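Local coordinates for protein gamma-resorcylate decarboxylase (Polaromonas, PDB 4QRO) that probably catalyses the metal-dependent, non-oxidative decarboxylation of gamma-resorcylate (2,6-dihydroxybenzoate) to resorcinol, using a bound manganese ion, at residues 6-11 with 216-221. Sequence-based numbering, arbitrary orientation.
Sequences ALEEHF and LGHMGE. With MN (manganese (II) ion), chain K; 38L (2-nitrobenzene-1,3-diol), chain M.
Glu8 sends CG anti to its own N (chi1 -158°) and stays extended beyond it, carrying its carboxylate across to His218, whose CG lies anti to the carbonyl carbon and beside the backbone N, bringing the imidazole round to meet it. This is the active site of an amidohydrolase-type (beta/alpha)8 barrel: the first strand, 4-11, supplies Glu8 and His10, and the loop after strand 214-216 supplies His218. The carboxylate of Glu8 stands nearly perpendicular to the imidazole, with 80° between the planes. Glu8 OE1 and His218 NE2 are 3.3 Å apart, but the angle is too poor for a hydrogen bond; the two groups are linked instead through metal and inhibitor. Glu8 OE1 binds manganese at 2.2 Å, as does His10 NE2, while His164 and Asp287 complete the protein ligands. The nitro oxygen OAK and phenolic OAI of 2-nitrobenzene-1,3-diol chelate the same ion, and His218 NE2 gives OAK a weak, bent hydrogen bond (3.0 Å) from the ring edge. The other carboxylate oxygen, Glu8 OE2, lies 3.5 Å from Gly217 CA, where a side chain would collide with it, and is hydrogen-bonded by Tyr162 and by Ser262, whose hydroxyl also bonds His218 N and so ties both sides together. Arg229 of the second subunit packs on His218 and hydrogen-bonds the inhibitor, so the dimer partner helps to build the pocket. A leucine in place of His218 would probably leave OAK without this donor and Glu221 without its imidazole mate. The bond to that mate fixes the turn of the imidazole: His218 ND1 donates in its ring plane to Glu221 OE2 at 2.7 Å, from the syn side but tilted out of the carboxylate plane.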
loop_
_atom_site.group_PDB
_atom_site.type_symbol
_atom_site.label_atom_id
_atom_site.label_comp_id
_atom_site.label_asym_id
_atom_site.label_seq_id
_atom_site.Cartn_x
_atom_site.Cartn_y
_atom_site.Cartn_z
ATOM N N ALA A 6 -7.311 23.989 3.927
ATOM C CA ALA A 6 -6.529 22.835 4.367
ATOM C C ALA A 6 -7.351 22.088 5.392
ATOM O O ALA A 6 -8.053 22.730 6.187
ATOM C CB ALA A 6 -5.215 23.309 4.918
ATOM N N LEU A 7 -7.380 20.758 5.318
ATOM C CA LEU A 7 -8.259 19.963 6.200
ATOM C C LEU A 7 -7.700 18.706 6.865
ATOM O O LEU A 7 -8.465 17.856 7.298
ATOM C CB LEU A 7 -9.566 19.598 5.461
ATOM C CG LEU A 7 -9.456 18.784 4.169
ATOM C CD1 LEU A 7 -10.618 17.817 4.052
ATOM C CD2 LEU A 7 -9.373 19.697 2.947
ATOM N N GLU A 8 -6.389 18.548 6.903
ATOM C CA GLU A 8 -5.773 17.599 7.821
ATOM C C GLU A 8 -4.798 18.387 8.679
ATOM O O GLU A 8 -3.582 18.349 8.490
ATOM C CB GLU A 8 -5.072 16.423 7.108
ATOM C CG GLU A 8 -4.935 15.230 8.047
ATOM C CD GLU A 8 -4.212 14.032 7.455
ATOM O OE1 GLU A 8 -3.317 13.479 8.147
ATOM O OE2 GLU A 8 -4.585 13.598 6.347
ATOM N N GLU A 9 -5.370 19.096 9.642
ATOM C CA GLU A 9 -4.687 20.128 10.378
ATOM C C GLU A 9 -5.069 19.884 11.849
ATOM O O GLU A 9 -6.233 20.046 12.266
ATOM C CB GLU A 9 -5.117 21.538 9.895
ATOM C CG GLU A 9 -5.379 21.715 8.376
ATOM C CD GLU A 9 -4.194 21.364 7.471
ATOM O OE1 GLU A 9 -4.380 20.600 6.471
ATOM O OE2 GLU A 9 -3.068 21.849 7.735
ATOM N N HIS A 10 -4.094 19.428 12.610
ATOM C CA HIS A 10 -4.357 18.825 13.885
ATOM C C HIS A 10 -4.031 19.739 15.054
ATOM O O HIS A 10 -3.154 20.590 14.969
ATOM C CB HIS A 10 -3.531 17.551 14.045
ATOM C CG HIS A 10 -3.758 16.524 12.982
ATOM N ND1 HIS A 10 -4.941 15.824 12.862
ATOM C CD2 HIS A 10 -2.918 16.017 12.046
ATOM C CE1 HIS A 10 -4.836 14.960 11.865
ATOM N NE2 HIS A 10 -3.614 15.046 11.365
ATOM N N PHE A 11 -4.709 19.483 16.169
ATOM C CA PHE A 11 -4.401 20.125 17.448
ATOM C C PHE A 11 -4.598 19.072 18.538
ATOM O O PHE A 11 -5.138 17.964 18.289
ATOM C CB PHE A 11 -5.352 21.311 17.703
ATOM C CG PHE A 11 -6.763 20.882 18.019
ATOM C CD1 PHE A 11 -7.153 20.617 19.330
ATOM C CD2 PHE A 11 -7.670 20.645 17.002
ATOM C CE1 PHE A 11 -8.421 20.166 19.622
ATOM C CE2 PHE A 11 -8.954 20.214 17.281
ATOM C CZ PHE A 11 -9.325 19.951 18.599
ATOM N N LEU A 216 -9.756 10.480 2.452
ATOM C CA LEU A 216 -8.485 9.860 2.843
ATOM C C LEU A 216 -7.327 10.843 2.681
ATOM O O LEU A 216 -7.228 11.553 1.681
ATOM C CB LEU A 216 -8.199 8.616 2.008
ATOM C CG LEU A 216 -9.233 7.503 2.029
ATOM C CD1 LEU A 216 -8.844 6.431 1.030
ATOM C CD2 LEU A 216 -9.371 6.913 3.425
ATOM N N GLY A 217 -6.423 10.881 3.645
ATOM C CA GLY A 217 -5.240 11.693 3.484
ATOM C C GLY A 217 -4.157 10.981 2.698
ATOM O O GLY A 217 -4.333 9.849 2.224
ATOM N N HIS A 218 -3.020 11.647 2.605
ATOM C CA HIS A 218 -1.774 11.000 2.161
ATOM C C HIS A 218 -1.899 10.459 0.731
ATOM O O HIS A 218 -1.334 9.425 0.371
ATOM C CB HIS A 218 -1.358 9.952 3.197
ATOM C CG HIS A 218 -1.445 10.461 4.613
ATOM N ND1 HIS A 218 -2.435 10.078 5.495
ATOM C CD2 HIS A 218 -0.727 11.419 5.255
ATOM C CE1 HIS A 218 -2.289 10.739 6.640
ATOM N NE2 HIS A 218 -1.255 11.550 6.518
ATOM N N MET A 219 -2.674 11.174 -0.076
ATOM C CA MET A 219 -2.890 10.801 -1.468
ATOM C C MET A 219 -3.668 9.495 -1.605
ATOM O O MET A 219 -3.593 8.834 -2.641
ATOM C CB MET A 219 -1.553 10.695 -2.206
ATOM C CG MET A 219 -0.928 12.036 -2.553
ATOM S SD MET A 219 -2.009 13.067 -3.561
ATOM C CE MET A 219 -0.877 14.364 -4.054
ATOM N N GLY A 220 -4.414 9.122 -0.568
ATOM C CA GLY A 220 -5.203 7.911 -0.635
ATOM C C GLY A 220 -4.473 6.656 -0.235
ATOM O O GLY A 220 -4.914 5.576 -0.592
ATOM N N GLU A 221 -3.331 6.794 0.461
ATOM C CA GLU A 221 -2.766 5.702 1.247
ATOM C C GLU A 221 -2.405 4.557 0.289
ATOM O O GLU A 221 -2.618 3.383 0.595
ATOM C CB GLU A 221 -3.774 5.236 2.320
ATOM C CG GLU A 221 -4.410 6.348 3.186
ATOM C CD GLU A 221 -3.461 7.031 4.181
ATOM O OE1 GLU A 221 -2.238 6.812 4.099
ATOM O OE2 GLU A 221 -3.951 7.853 5.014
HETATM MN MN MN K . -2.525 13.495 10.165
HETATM O OAK 38L M . -1.102 11.744 9.518
HETATM N NAG 38L M . 0.061 11.578 9.764
HETATM O OAJ 38L M . 0.767 11.043 8.910
HETATM C CAA 38L M . 0.577 12.001 11.013
HETATM C CAF 38L M . 1.921 11.757 11.277
HETATM O OAH 38L M . 2.831 11.828 10.265
HETATM C CAE 38L M . 2.342 11.442 12.570
HETATM C CAD 38L M . 1.429 11.422 13.619
HETATM C CAC 38L M . 0.118 11.833 13.396
HETATM C CAB 38L M . -0.298 12.164 12.107
HETATM O OAI 38L M . -1.572 12.629 11.922
#